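Pyruvate kinase 1 (PDB 4KCT) catalyses phosphoryl transfer from phosphoenolpyruvate to ADP, the last step of glycolysis, and also has an intrinsic oxaloacetate decarboxylase activity. Local coordinates at residues V386-E391 / V476-H481; R405-I410 / I419-T424; V439-D444 / V458-D463; K452-R457 / S485-P490. All coordinates share one frame; numbering follows the deposited sequence.

Overall arrangement
Following the chain from its N terminus, the four contacts gather in the C-terminal alpha/beta domain, well away from the pyruvate in the barrel. Contact 1 closes the widest loop, 84 residues, bringing helix 377-392 to strand 476-481, and contacts 2 and 3 nest inside it. Contact 2 joins helix 405-412 to strand 419-423, and contact 3, next in series, joins strand 438-442 to helix 455-467; the two strands are neighbours in one sheet. Contact 4 starts inside contact 3 and ends beyond contact 1, so it crosses both. Contacts 1, 2 and 4 reach the bound fructose 2,6-bisphosphate.

Contact 1. Residues V386-E391 / V476-H481; sequences VASAFE and VVVVVH. With FDP (2,6-di-O-phosphono-beta-D-fructofuranose), chain F.
A389 and S388, on successive positions of helix 377-392, receive the side chain of V478 from strand 476-481, a worked example of a helix laid on a sheet through very few atoms. The main packing is that of V478 CG2, which lies 3.8 Å from A389 CA and 3.9 Å from A389 CB. The small alanine lets the valine methyl approach the helix backbone itself, and the CA atoms of A389 and V478 are only 6.3 Å apart. V478 uses its other branch too: chi1 of -179° sends CG1 away from its own N, to 3.7 Å from S388 OG in the modelled one of two serine conformers, a tentative contact. This is the tight part, and all three residues are buried. It is also narrow: about 111 Å² is buried in all.

Toward the far end of the strand the two segments part company. V480 turns instead to V381 and A385, earlier on the same helix, and H481 reaches the effector pocket, where its CA lies 3.4 Å from O4 of the fructose 2,6-bisphosphate. The helix also meets a second subunit: A387 and S388 pack on S384 of that neighbouring chain, and E391 forms a salt bridge with its K368.

No hydrogen bond joins the segments. In the modelled conformer S388 OG bonds to A385 O of its own helix, which may satisfy the hydroxyl there. The chemistry therefore implies van der Waals packing, carried chiefly by alanine and valine, between a subunit-facing helix and the central sheet.

Contact 2. Residues R405-I410 / I419-T424; sequences RSARLI and IICVTT. With FDP (2,6-di-O-phosphono-beta-D-fructofuranose), chain F.
A407 and I410 of helix 405-412 pack on C421 and I419 of strand 419-423, the second half of a beta-alpha-beta unit that begins with strand 396-400. Helix and strand run nearly antiparallel, at 171° between short axes 9.3 Å apart, as the return from helix to parallel strand requires. The two packing pairs follow from that course, one near the start of the helix and one a turn later.

I410 and I419 form the closer pair. In I410, chi1 of -65° puts CG1 beside the backbone N and leaves CG2 anti to it, and this CG2 methyl meets I419 CD1 at 3.6 Å. I419 adopts a similar first torsion, but an extended second one (chi2 168°) carries CD1 out to the helix; the two side chains lie alongside, pointing opposite ways. A407 offers just its methyl, CB, to C421 SG at 4.0 Å. I410 also packs on C382 and V386 of helix 377-392.

The same helix start binds the effector, fructose 2,6-bisphosphate. Adjacent residues divide the work: S406 binds phosphate, while A407 and I410 pack on the strand. S406 N donates to O4P of the ligand at an N-H...O angle of 158°. Because the serine hydroxyl lies beside its own backbone N, it can converge on that acceptor, and S406 OG donates to O4P at 2.7 Å.

Contact 3. Residues V439-D444 / V458-D463; sequences VSVFYD and VKLGLD
A hydrophobic contact of an outer sheet strand with the helix lying over it is made here: L460 of helix 455-467 rests on V441 and Y443, at the end of strand 438-442. This strand borders the five-stranded sheet of the C-terminal domain, next to strand 419-423.

L460 carries the helix side of the contact almost alone. Its CG is anti to the backbone N (chi1 -174°), which extends the isobutyl group from the helix toward the strand. L460 CG then meets V441 CG1 at 4.0 Å, the two side chains crossing at a slant. Its CD2 methyl continues past the valine to the chain beyond, 3.5 Å from F442 O and 3.9 Å from Y443 CB. That methyl sits at the edge of the Y443 ring, near the ring plane, and does not cover a face. V422 of the adjoining strand also touches L460, so the leucine bridges two strands.

Polar groups are arranged round this apolar patch. The Y443 hydroxyl bonds to G449 O, and the ring also packs on K456 and R457, at the start of the same helix. On the exposed helix surface, K459 NZ and D463 OD2 form a salt bridge of 2.9 Å through the syn lone pair of the carboxylate. D444, the last residue of 439-444, is the N-cap of helix 445-448, its OD1 bonded to K447 N. A helix packed through one leucine on neighbouring parallel strands is typical of a layered alpha/beta fold.

Contact 4. Residues K452-R457 / S485-P490; sequences KDKEKR and SVKGYP. With FDP (2,6-di-O-phosphono-beta-D-fructofuranose), chain F.
The effector site of the C-terminal alpha/beta domain is lined on part of its boundary by two chain segments, K454 and K487 meeting through a shared water beside the fructose 2,6-bisphosphate. The first segment leads into helix 455-467 through an Asx turn, in which D453 OD2 accepts from E455 N from above the carboxylate plane. The second is the loop between strands 476-481 and 492-497.

No direct hydrogen bond joins the segments. The ammonium groups K454 NZ and K487 NZ, like charges not bonded to each other, stand 4.0 Å apart. One water accepts from each of them and donates to V486 O. K454 NZ also donates to K452 O, and to O1P of the ligand at 2.7 Å. The negative phosphate presumably offsets the charge gathered around it. Bent at chi2 (-76°), then extended, the K454 chain runs beside the ligand with NZ at the phosphate.

R457 approaches the same phosphate with the edge of its guanidinium, P1 lying in the plane of the group. R457 NH1 donates to O2P at 2.8 Å and R457 NH2 to O1P at 3.0 Å, a two-pronged grip that should restrain the rotation of the phosphate; D451 pairs with R457 NE in a salt bridge. O1P is thus gripped by both K454 and R457. On the sugar's side the loop adds a backbone donor: G488 N reaches the ligand hydroxyl O1 at 2.9 Å, with an N-H...O angle of 166°.

Contact 1. Residues V386-E391 / V476-H481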
# COMPACT_ATOMS: atom_id res chain seq x y z
N VAL A 386 -10.28 -13.51 -13.81
CA VAL A 386 -9.23 -12.59 -14.28
C VAL A 386 -7.96 -12.72 -13.42
O VAL A 386 -6.84 -12.75 -13.94
CB VAL A 386 -9.71 -11.11 -14.32
CG1 VAL A 386 -8.53 -10.16 -14.60
CG2 VAL A 386 -10.77 -10.93 -15.40
N ALA A 387 -8.13 -12.80 -12.10
CA ALA A 387 -7.00 -13.04 -11.23
C ALA A 387 -6.21 -14.29 -11.65
O ALA A 387 -4.97 -14.27 -11.70
CB ALA A 387 -7.43 -13.11 -9.75
N SER A 388 -6.93 -15.39 -11.88
CA SER A 388 -6.27 -16.64 -12.26
C SER A 388 -5.53 -16.51 -13.60
O SER A 388 -4.45 -17.06 -13.76
CB SER A 388 -7.24 -17.84 -12.25
OG SER A 388 -8.25 -17.73 -13.25
N ALA A 389 -6.08 -15.69 -14.52
CA ALA A 389 -5.40 -15.42 -15.81
C ALA A 389 -4.06 -14.73 -15.60
O ALA A 389 -3.04 -15.08 -16.24
CB ALA A 389 -6.30 -14.57 -16.71
N PHE A 390 -4.03 -13.75 -14.71
CA PHE A 390 -2.75 -13.14 -14.37
C PHE A 390 -1.82 -14.17 -13.73
O PHE A 390 -0.63 -14.20 -14.04
CB PHE A 390 -2.95 -11.94 -13.43
CG PHE A 390 -3.46 -10.71 -14.13
CD1 PHE A 390 -2.70 -10.10 -15.16
CD2 PHE A 390 -4.68 -10.15 -13.78
CE1 PHE A 390 -3.12 -8.89 -15.73
CE2 PHE A 390 -5.14 -8.98 -14.42
CZ PHE A 390 -4.36 -8.36 -15.39
N GLU A 391 -2.32 -14.97 -12.77
CA GLU A 391 -1.41 -15.90 -12.03
C GLU A 391 -0.75 -16.91 -12.97
O GLU A 391 0.40 -17.32 -12.74
CB GLU A 391 -2.11 -16.66 -10.92
CG GLU A 391 -3.02 -15.83 -10.03
CD GLU A 391 -2.26 -14.90 -9.13
OE1 GLU A 391 -2.89 -14.37 -8.18
OE2 GLU A 391 -1.04 -14.68 -9.36
N VAL A 476 -2.57 -22.28 -21.62
CA VAL A 476 -3.70 -22.23 -20.69
C VAL A 476 -4.72 -21.17 -21.14
O VAL A 476 -4.35 -20.06 -21.47
CB VAL A 476 -3.26 -21.92 -19.25
CG1 VAL A 476 -4.42 -22.15 -18.28
CG2 VAL A 476 -2.09 -22.78 -18.87
N VAL A 477 -6.01 -21.52 -21.09
CA VAL A 477 -7.09 -20.55 -21.31
C VAL A 477 -8.02 -20.61 -20.10
O VAL A 477 -8.24 -21.68 -19.54
CB VAL A 477 -7.89 -20.91 -22.56
CG1 VAL A 477 -9.13 -20.03 -22.68
CG2 VAL A 477 -7.03 -20.72 -23.80
N VAL A 478 -8.47 -19.45 -19.63
CA VAL A 478 -9.41 -19.41 -18.50
C VAL A 478 -10.82 -19.37 -19.06
O VAL A 478 -11.15 -18.49 -19.86
CB VAL A 478 -9.16 -18.19 -17.58
CG1 VAL A 478 -10.17 -18.21 -16.40
CG2 VAL A 478 -7.70 -18.20 -17.07
N VAL A 479 -11.66 -20.32 -18.64
CA VAL A 479 -12.96 -20.55 -19.29
C VAL A 479 -14.06 -20.35 -18.26
O VAL A 479 -14.09 -21.02 -17.23
CB VAL A 479 -13.07 -21.97 -19.85
CG1 VAL A 479 -14.43 -22.21 -20.51
CG2 VAL A 479 -11.92 -22.25 -20.81
N VAL A 480 -15.01 -19.47 -18.57
CA VAL A 480 -16.03 -19.06 -17.62
C VAL A 480 -17.41 -19.34 -18.23
O VAL A 480 -17.72 -18.87 -19.34
CB VAL A 480 -15.91 -17.55 -17.31
CG1 VAL A 480 -17.09 -17.08 -16.43
CG2 VAL A 480 -14.55 -17.23 -16.66
N HIS A 481 -18.23 -20.10 -17.51
CA HIS A 481 -19.66 -20.27 -17.85
C HIS A 481 -20.35 -20.89 -16.67
O HIS A 481 -19.81 -20.87 -15.56
CB HIS A 481 -19.84 -21.13 -19.13
CG HIS A 481 -19.09 -22.46 -19.10
ND1 HIS A 481 -19.54 -23.54 -18.39
CD2 HIS A 481 -17.97 -22.88 -19.80
CE1 HIS A 481 -18.69 -24.59 -18.60
NE2 HIS A 481 -17.76 -24.20 -19.49
P1 FDP F . -26.25 -20.85 -20.92
O1P FDP F . -25.14 -21.88 -20.82
O2P FDP F . -26.38 -20.30 -22.32
O3P FDP F . -27.55 -21.24 -20.25
O1 FDP F . -27.59 -19.94 -17.92
C1 FDP F . -26.21 -20.32 -17.80
C2 FDP F . -25.38 -19.40 -18.69
O2 FDP F . -25.72 -19.54 -20.10
C3 FDP F . -23.88 -19.60 -18.50
O3 FDP F . -23.41 -20.78 -19.13
C4 FDP F . -23.35 -18.35 -19.20
O4 FDP F . -21.98 -18.06 -18.88
C5 FDP F . -24.30 -17.30 -18.66
O5 FDP F . -25.55 -18.02 -18.33
C6 FDP F . -24.56 -16.21 -19.70
O6 FDP F . -25.19 -15.11 -19.04
P2 FDP F . -25.28 -13.69 -19.81
O4P FDP F . -23.83 -13.21 -19.92
O5P FDP F . -25.93 -14.03 -21.11
O6P FDP F . -26.11 -12.83 -18.89

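Contact 2. Residues R405-I410 / I419-T424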
# COMPACT_ATOMS: atom_id res chain seq x y z
N ARG A 405 -23.65 -9.66 -20.86
CA ARG A 405 -23.41 -9.22 -19.49
C ARG A 405 -22.12 -9.84 -18.87
O ARG A 405 -21.32 -9.13 -18.27
CB ARG A 405 -24.61 -9.56 -18.61
CG ARG A 405 -24.50 -8.96 -17.23
CD ARG A 405 -25.64 -9.37 -16.30
NE ARG A 405 -25.27 -9.09 -14.91
CZ ARG A 405 -25.13 -10.01 -13.96
NH1 ARG A 405 -24.66 -9.66 -12.77
NH2 ARG A 405 -25.56 -11.25 -14.15
N SER A 406 -21.95 -11.15 -19.01
CA SER A 406 -20.78 -11.83 -18.45
C SER A 406 -19.51 -11.39 -19.13
O SER A 406 -18.45 -11.36 -18.51
CB SER A 406 -20.90 -13.36 -18.57
OG SER A 406 -22.08 -13.83 -17.93
N ALA A 407 -19.57 -11.10 -20.43
CA ALA A 407 -18.36 -10.61 -21.11
C ALA A 407 -17.94 -9.24 -20.58
O ALA A 407 -16.74 -8.98 -20.39
CB ALA A 407 -18.55 -10.58 -22.63
N ARG A 408 -18.91 -8.33 -20.45
CA ARG A 408 -18.62 -7.02 -19.86
C ARG A 408 -18.09 -7.12 -18.42
O ARG A 408 -17.29 -6.30 -17.99
CB ARG A 408 -19.86 -6.11 -19.92
CG ARG A 408 -20.18 -5.64 -21.36
CD ARG A 408 -21.30 -4.58 -21.36
NE ARG A 408 -22.61 -5.19 -21.21
CZ ARG A 408 -23.32 -5.71 -22.21
NH1 ARG A 408 -22.89 -5.66 -23.49
NH2 ARG A 408 -24.45 -6.32 -21.93
N LEU A 409 -18.59 -8.09 -17.67
CA LEU A 409 -18.16 -8.30 -16.29
C LEU A 409 -16.70 -8.76 -16.20
O LEU A 409 -15.98 -8.36 -15.29
CB LEU A 409 -19.09 -9.32 -15.60
CG LEU A 409 -19.18 -9.31 -14.07
CD1 LEU A 409 -19.35 -7.88 -13.51
CD2 LEU A 409 -20.34 -10.23 -13.64
N ILE A 410 -16.28 -9.61 -17.10
CA ILE A 410 -14.86 -9.96 -17.21
C ILE A 410 -13.99 -8.80 -17.68
O ILE A 410 -12.96 -8.50 -17.07
CB ILE A 410 -14.65 -11.15 -18.14
CG1 ILE A 410 -15.31 -12.41 -17.53
CG2 ILE A 410 -13.14 -11.38 -18.39
CD1 ILE A 410 -15.24 -13.61 -18.46
N ILE A 419 -10.46 -11.49 -24.51
CA ILE A 419 -11.62 -12.19 -23.95
C ILE A 419 -12.48 -12.69 -25.11
O ILE A 419 -13.18 -11.91 -25.77
CB ILE A 419 -12.48 -11.25 -23.12
CG1 ILE A 419 -11.66 -10.59 -22.02
CG2 ILE A 419 -13.72 -11.98 -22.57
CD1 ILE A 419 -12.41 -9.43 -21.37
N ILE A 420 -12.38 -13.98 -25.40
CA ILE A 420 -13.22 -14.58 -26.42
C ILE A 420 -14.61 -14.84 -25.86
O ILE A 420 -14.75 -15.51 -24.84
CB ILE A 420 -12.63 -15.92 -26.89
CG1 ILE A 420 -11.22 -15.67 -27.49
CG2 ILE A 420 -13.55 -16.58 -27.92
CD1 ILE A 420 -10.43 -16.94 -27.71
N CYS A 421 -15.63 -14.25 -26.47
CA CYS A 421 -16.98 -14.45 -26.02
C CYS A 421 -17.74 -15.26 -27.08
O CYS A 421 -17.90 -14.81 -28.24
CB CYS A 421 -17.68 -13.11 -25.80
SG CYS A 421 -19.45 -13.30 -25.41
N VAL A 422 -18.20 -16.45 -26.69
CA VAL A 422 -19.10 -17.22 -27.54
C VAL A 422 -20.54 -16.89 -27.18
O VAL A 422 -20.96 -17.03 -26.00
CB VAL A 422 -18.87 -18.73 -27.42
CG1 VAL A 422 -19.83 -19.49 -28.34
CG2 VAL A 422 -17.42 -19.07 -27.80
N THR A 423 -21.27 -16.34 -28.15
CA THR A 423 -22.60 -15.86 -27.90
C THR A 423 -23.60 -16.53 -28.84
O THR A 423 -23.25 -16.94 -29.95
CB THR A 423 -22.67 -14.31 -28.04
OG1 THR A 423 -23.98 -13.87 -27.70
CG2 THR A 423 -22.34 -13.87 -29.46
N THR A 424 -24.85 -16.57 -28.43
CA THR A 424 -25.91 -17.11 -29.28
C THR A 424 -26.71 -16.01 -29.99
O THR A 424 -27.72 -16.29 -30.65
CB THR A 424 -26.90 -17.93 -28.43
OG1 THR A 424 -27.32 -17.13 -27.32
CG2 THR A 424 -26.21 -19.19 -27.90
P1 FDP F . -26.25 -20.85 -20.92
O1P FDP F . -25.14 -21.88 -20.82
O2P FDP F . -26.38 -20.30 -22.32
O3P FDP F . -27.55 -21.24 -20.25
O1 FDP F . -27.59 -19.94 -17.92
C1 FDP F . -26.21 -20.32 -17.80
C2 FDP F . -25.38 -19.40 -18.69
O2 FDP F . -25.72 -19.54 -20.10
C3 FDP F . -23.88 -19.60 -18.50
O3 FDP F . -23.41 -20.78 -19.13
C4 FDP F . -23.35 -18.35 -19.20
O4 FDP F . -21.98 -18.06 -18.88
C5 FDP F . -24.30 -17.30 -18.66
O5 FDP F . -25.55 -18.02 -18.33
C6 FDP F . -24.56 -16.21 -19.70
O6 FDP F . -25.19 -15.11 -19.04
P2 FDP F . -25.28 -13.69 -19.81
O4P FDP F . -23.83 -13.21 -19.92
O5P FDP F . -25.93 -14.03 -21.11
O6P FDP F . -26.11 -12.83 -18.89

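Contact 3. Residues V439-D444 / V458-D463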
# COMPACT_ATOMS: atom_id res chain seq x y z
N VAL A 439 -13.55 -10.30 -28.08
CA VAL A 439 -13.66 -10.72 -29.48
C VAL A 439 -14.76 -11.79 -29.53
O VAL A 439 -14.71 -12.76 -28.78
CB VAL A 439 -12.33 -11.32 -29.98
CG1 VAL A 439 -12.46 -11.79 -31.42
CG2 VAL A 439 -11.21 -10.28 -29.88
N SER A 440 -15.77 -11.57 -30.37
CA SER A 440 -16.99 -12.41 -30.34
C SER A 440 -17.03 -13.46 -31.42
O SER A 440 -16.52 -13.25 -32.54
CB SER A 440 -18.22 -11.53 -30.42
OG SER A 440 -18.35 -10.76 -29.23
N VAL A 441 -17.60 -14.62 -31.08
CA VAL A 441 -17.86 -15.67 -32.05
C VAL A 441 -19.30 -16.09 -31.89
O VAL A 441 -19.77 -16.31 -30.78
CB VAL A 441 -16.98 -16.93 -31.78
CG1 VAL A 441 -17.05 -17.86 -32.98
CG2 VAL A 441 -15.56 -16.53 -31.52
N PHE A 442 -20.00 -16.23 -33.01
CA PHE A 442 -21.41 -16.56 -32.96
C PHE A 442 -21.63 -18.08 -32.95
O PHE A 442 -21.11 -18.80 -33.82
CB PHE A 442 -22.11 -15.94 -34.16
CG PHE A 442 -23.57 -16.29 -34.26
CD1 PHE A 442 -24.45 -15.96 -33.24
CD2 PHE A 442 -24.07 -16.92 -35.40
CE1 PHE A 442 -25.81 -16.22 -33.36
CE2 PHE A 442 -25.42 -17.18 -35.54
CZ PHE A 442 -26.29 -16.85 -34.51
N TYR A 443 -22.41 -18.56 -31.99
CA TYR A 443 -22.88 -19.95 -31.98
C TYR A 443 -24.33 -19.99 -32.42
O TYR A 443 -25.20 -19.43 -31.75
CB TYR A 443 -22.76 -20.57 -30.57
CG TYR A 443 -23.33 -22.01 -30.48
CD1 TYR A 443 -22.60 -23.10 -30.97
CD2 TYR A 443 -24.57 -22.26 -29.91
CE1 TYR A 443 -23.11 -24.40 -30.94
CE2 TYR A 443 -25.10 -23.57 -29.86
CZ TYR A 443 -24.33 -24.64 -30.35
OH TYR A 443 -24.80 -25.93 -30.30
N ASP A 444 -24.59 -20.67 -33.53
CA ASP A 444 -25.93 -20.76 -34.08
C ASP A 444 -26.73 -21.93 -33.49
O ASP A 444 -26.64 -23.06 -33.98
CB ASP A 444 -25.86 -20.89 -35.60
CG ASP A 444 -27.21 -20.68 -36.27
OD1 ASP A 444 -28.25 -20.89 -35.61
OD2 ASP A 444 -27.22 -20.25 -37.43
N VAL A 458 -17.92 -24.26 -26.02
CA VAL A 458 -16.53 -24.18 -25.57
C VAL A 458 -15.59 -24.61 -26.66
O VAL A 458 -14.56 -23.97 -26.88
CB VAL A 458 -16.29 -24.99 -24.28
CG1 VAL A 458 -14.80 -25.14 -24.01
CG2 VAL A 458 -16.99 -24.31 -23.09
N LYS A 459 -15.92 -25.70 -27.34
CA LYS A 459 -15.14 -26.14 -28.50
C LYS A 459 -15.02 -25.04 -29.57
O LYS A 459 -13.94 -24.79 -30.08
CB LYS A 459 -15.71 -27.43 -29.09
CG LYS A 459 -14.96 -27.95 -30.32
CD LYS A 459 -15.37 -29.39 -30.64
CE LYS A 459 -15.05 -29.78 -32.07
NZ LYS A 459 -13.75 -29.20 -32.54
N LEU A 460 -16.13 -24.39 -29.90
CA LEU A 460 -16.11 -23.32 -30.90
C LEU A 460 -15.14 -22.23 -30.47
O LEU A 460 -14.29 -21.77 -31.27
CB LEU A 460 -17.52 -22.74 -31.07
CG LEU A 460 -17.77 -21.70 -32.18
CD1 LEU A 460 -17.56 -22.32 -33.56
CD2 LEU A 460 -19.20 -21.16 -32.04
N GLY A 461 -15.24 -21.83 -29.20
CA GLY A 461 -14.37 -20.80 -28.64
C GLY A 461 -12.90 -21.16 -28.65
O GLY A 461 -12.05 -20.33 -28.99
N LEU A 462 -12.59 -22.39 -28.26
CA LEU A 462 -11.19 -22.84 -28.24
C LEU A 462 -10.62 -23.02 -29.66
O LEU A 462 -9.45 -22.72 -29.91
CB LEU A 462 -11.07 -24.15 -27.44
CG LEU A 462 -11.33 -24.02 -25.92
CD1 LEU A 462 -11.23 -25.37 -25.20
CD2 LEU A 462 -10.43 -22.98 -25.27
N ASP A 463 -11.45 -23.47 -30.58
CA ASP A 463 -11.05 -23.56 -32.00
C ASP A 463 -10.79 -22.18 -32.56
O ASP A 463 -9.82 -21.96 -33.30
CB ASP A 463 -12.12 -24.25 -32.83
CG ASP A 463 -12.13 -25.77 -32.64
OD1 ASP A 463 -11.18 -26.31 -32.02
OD2 ASP A 463 -13.15 -26.39 -32.99

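Contact 4. Residues K452-R457 / S485-P490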
# COMPACT_ATOMS: atom_id res chain seq x y z
N LYS A 452 -26.80 -27.55 -23.83
CA LYS A 452 -27.02 -27.39 -22.39
C LYS A 452 -25.75 -27.62 -21.58
O LYS A 452 -25.55 -26.98 -20.54
CB LYS A 452 -28.11 -28.35 -21.89
CG LYS A 452 -29.53 -27.85 -22.11
CD LYS A 452 -30.53 -28.75 -21.39
CE LYS A 452 -31.49 -27.95 -20.52
NZ LYS A 452 -32.92 -28.17 -20.92
N ASP A 453 -24.93 -28.57 -22.01
CA ASP A 453 -23.69 -28.86 -21.30
C ASP A 453 -22.48 -28.03 -21.73
O ASP A 453 -21.36 -28.29 -21.29
CB ASP A 453 -23.37 -30.36 -21.31
CG ASP A 453 -22.84 -30.86 -22.67
OD1 ASP A 453 -22.69 -32.09 -22.80
OD2 ASP A 453 -22.58 -30.06 -23.60
N LYS A 454 -22.73 -27.00 -22.55
CA LYS A 454 -21.70 -25.99 -22.92
C LYS A 454 -20.60 -26.48 -23.84
O LYS A 454 -19.76 -25.69 -24.29
CB LYS A 454 -21.07 -25.29 -21.69
CG LYS A 454 -21.85 -25.39 -20.39
CD LYS A 454 -23.02 -24.46 -20.41
CE LYS A 454 -23.81 -24.53 -19.11
NZ LYS A 454 -25.23 -24.22 -19.43
N GLU A 455 -20.52 -27.79 -24.06
CA GLU A 455 -19.35 -28.36 -24.75
C GLU A 455 -19.16 -27.88 -26.21
O GLU A 455 -18.03 -27.68 -26.66
CB GLU A 455 -19.38 -29.89 -24.69
CG GLU A 455 -19.27 -30.44 -23.28
CD GLU A 455 -17.93 -30.10 -22.63
OE1 GLU A 455 -17.85 -30.07 -21.39
OE2 GLU A 455 -16.96 -29.82 -23.37
N LYS A 456 -20.26 -27.72 -26.96
CA LYS A 456 -20.15 -27.25 -28.34
C LYS A 456 -19.65 -25.81 -28.37
O LYS A 456 -18.81 -25.44 -29.20
CB LYS A 456 -21.50 -27.35 -29.06
CG LYS A 456 -21.92 -28.79 -29.36
CD LYS A 456 -23.38 -28.87 -29.78
CE LYS A 456 -23.76 -30.29 -30.14
NZ LYS A 456 -25.08 -30.27 -30.84
N ARG A 457 -20.20 -24.98 -27.50
CA ARG A 457 -19.76 -23.61 -27.45
C ARG A 457 -18.33 -23.46 -27.01
O ARG A 457 -17.59 -22.63 -27.54
CB ARG A 457 -20.72 -22.75 -26.61
CG ARG A 457 -21.98 -22.40 -27.38
CD ARG A 457 -23.01 -21.75 -26.48
NE ARG A 457 -23.47 -22.65 -25.43
CZ ARG A 457 -24.13 -22.23 -24.36
NH1 ARG A 457 -24.29 -20.92 -24.15
NH2 ARG A 457 -24.61 -23.11 -23.48
N SER A 485 -26.06 -27.29 -13.93
CA SER A 485 -27.41 -26.98 -13.47
C SER A 485 -27.77 -25.51 -13.25
O SER A 485 -28.94 -25.13 -13.32
CB SER A 485 -27.83 -27.87 -12.30
OG SER A 485 -27.05 -27.60 -11.19
N VAL A 486 -26.78 -24.66 -12.98
CA VAL A 486 -27.08 -23.24 -12.70
C VAL A 486 -27.49 -22.49 -13.98
O VAL A 486 -26.88 -22.68 -15.04
CB VAL A 486 -25.89 -22.55 -11.99
CG1 VAL A 486 -26.03 -21.03 -12.06
CG2 VAL A 486 -25.84 -22.98 -10.52
N LYS A 487 -28.58 -21.73 -13.91
CA LYS A 487 -29.06 -20.92 -15.05
C LYS A 487 -29.07 -19.43 -14.71
O LYS A 487 -29.39 -19.05 -13.58
CB LYS A 487 -30.49 -21.31 -15.45
CG LYS A 487 -30.68 -22.78 -15.75
CD LYS A 487 -29.77 -23.27 -16.86
CE LYS A 487 -29.78 -24.79 -16.91
NZ LYS A 487 -28.75 -25.36 -17.83
N GLY A 488 -28.80 -18.60 -15.71
CA GLY A 488 -29.01 -17.16 -15.57
C GLY A 488 -27.70 -16.37 -15.47
O GLY A 488 -27.70 -15.17 -15.62
N TYR A 489 -26.60 -17.06 -15.19
CA TYR A 489 -25.32 -16.41 -14.93
C TYR A 489 -24.22 -17.49 -14.85
O TYR A 489 -24.52 -18.67 -14.67
CB TYR A 489 -25.37 -15.59 -13.61
CG TYR A 489 -25.60 -16.42 -12.36
CD1 TYR A 489 -26.90 -16.75 -11.93
CD2 TYR A 489 -24.52 -16.91 -11.62
CE1 TYR A 489 -27.10 -17.54 -10.80
CE2 TYR A 489 -24.72 -17.67 -10.46
CZ TYR A 489 -26.01 -18.00 -10.07
OH TYR A 489 -26.20 -18.80 -8.96
N PRO A 490 -22.94 -17.08 -15.00
CA PRO A 490 -21.85 -18.07 -14.88
C PRO A 490 -21.43 -18.25 -13.40
O PRO A 490 -21.20 -17.26 -12.70
CB PRO A 490 -20.71 -17.42 -15.67
CG PRO A 490 -20.92 -15.93 -15.42
CD PRO A 490 -22.45 -15.75 -15.43
P1 FDP F . -26.25 -20.85 -20.92
O1P FDP F . -25.14 -21.88 -20.82
O2P FDP F . -26.38 -20.30 -22.32
O3P FDP F . -27.55 -21.24 -20.25
O1 FDP F . -27.59 -19.94 -17.92
C1 FDP F . -26.21 -20.32 -17.80
C2 FDP F . -25.38 -19.40 -18.69
O2 FDP F . -25.72 -19.54 -20.10
C3 FDP F . -23.88 -19.60 -18.50
O3 FDP F . -23.41 -20.78 -19.13
C4 FDP F . -23.35 -18.35 -19.20
O4 FDP F . -21.98 -18.06 -18.88
C5 FDP F . -24.30 -17.30 -18.66
O5 FDP F . -25.55 -18.02 -18.33
C6 FDP F . -24.56 -16.21 -19.70
O6 FDP F . -25.19 -15.11 -19.04
P2 FDP F . -25.28 -13.69 -19.81
O4P FDP F . -23.83 -13.21 -19.92
O5P FDP F . -25.93 -14.03 -21.11
O6P FDP F . -26.11 -12.83 -18.89
O HOH W 1 -26.32 -24.45 -16.84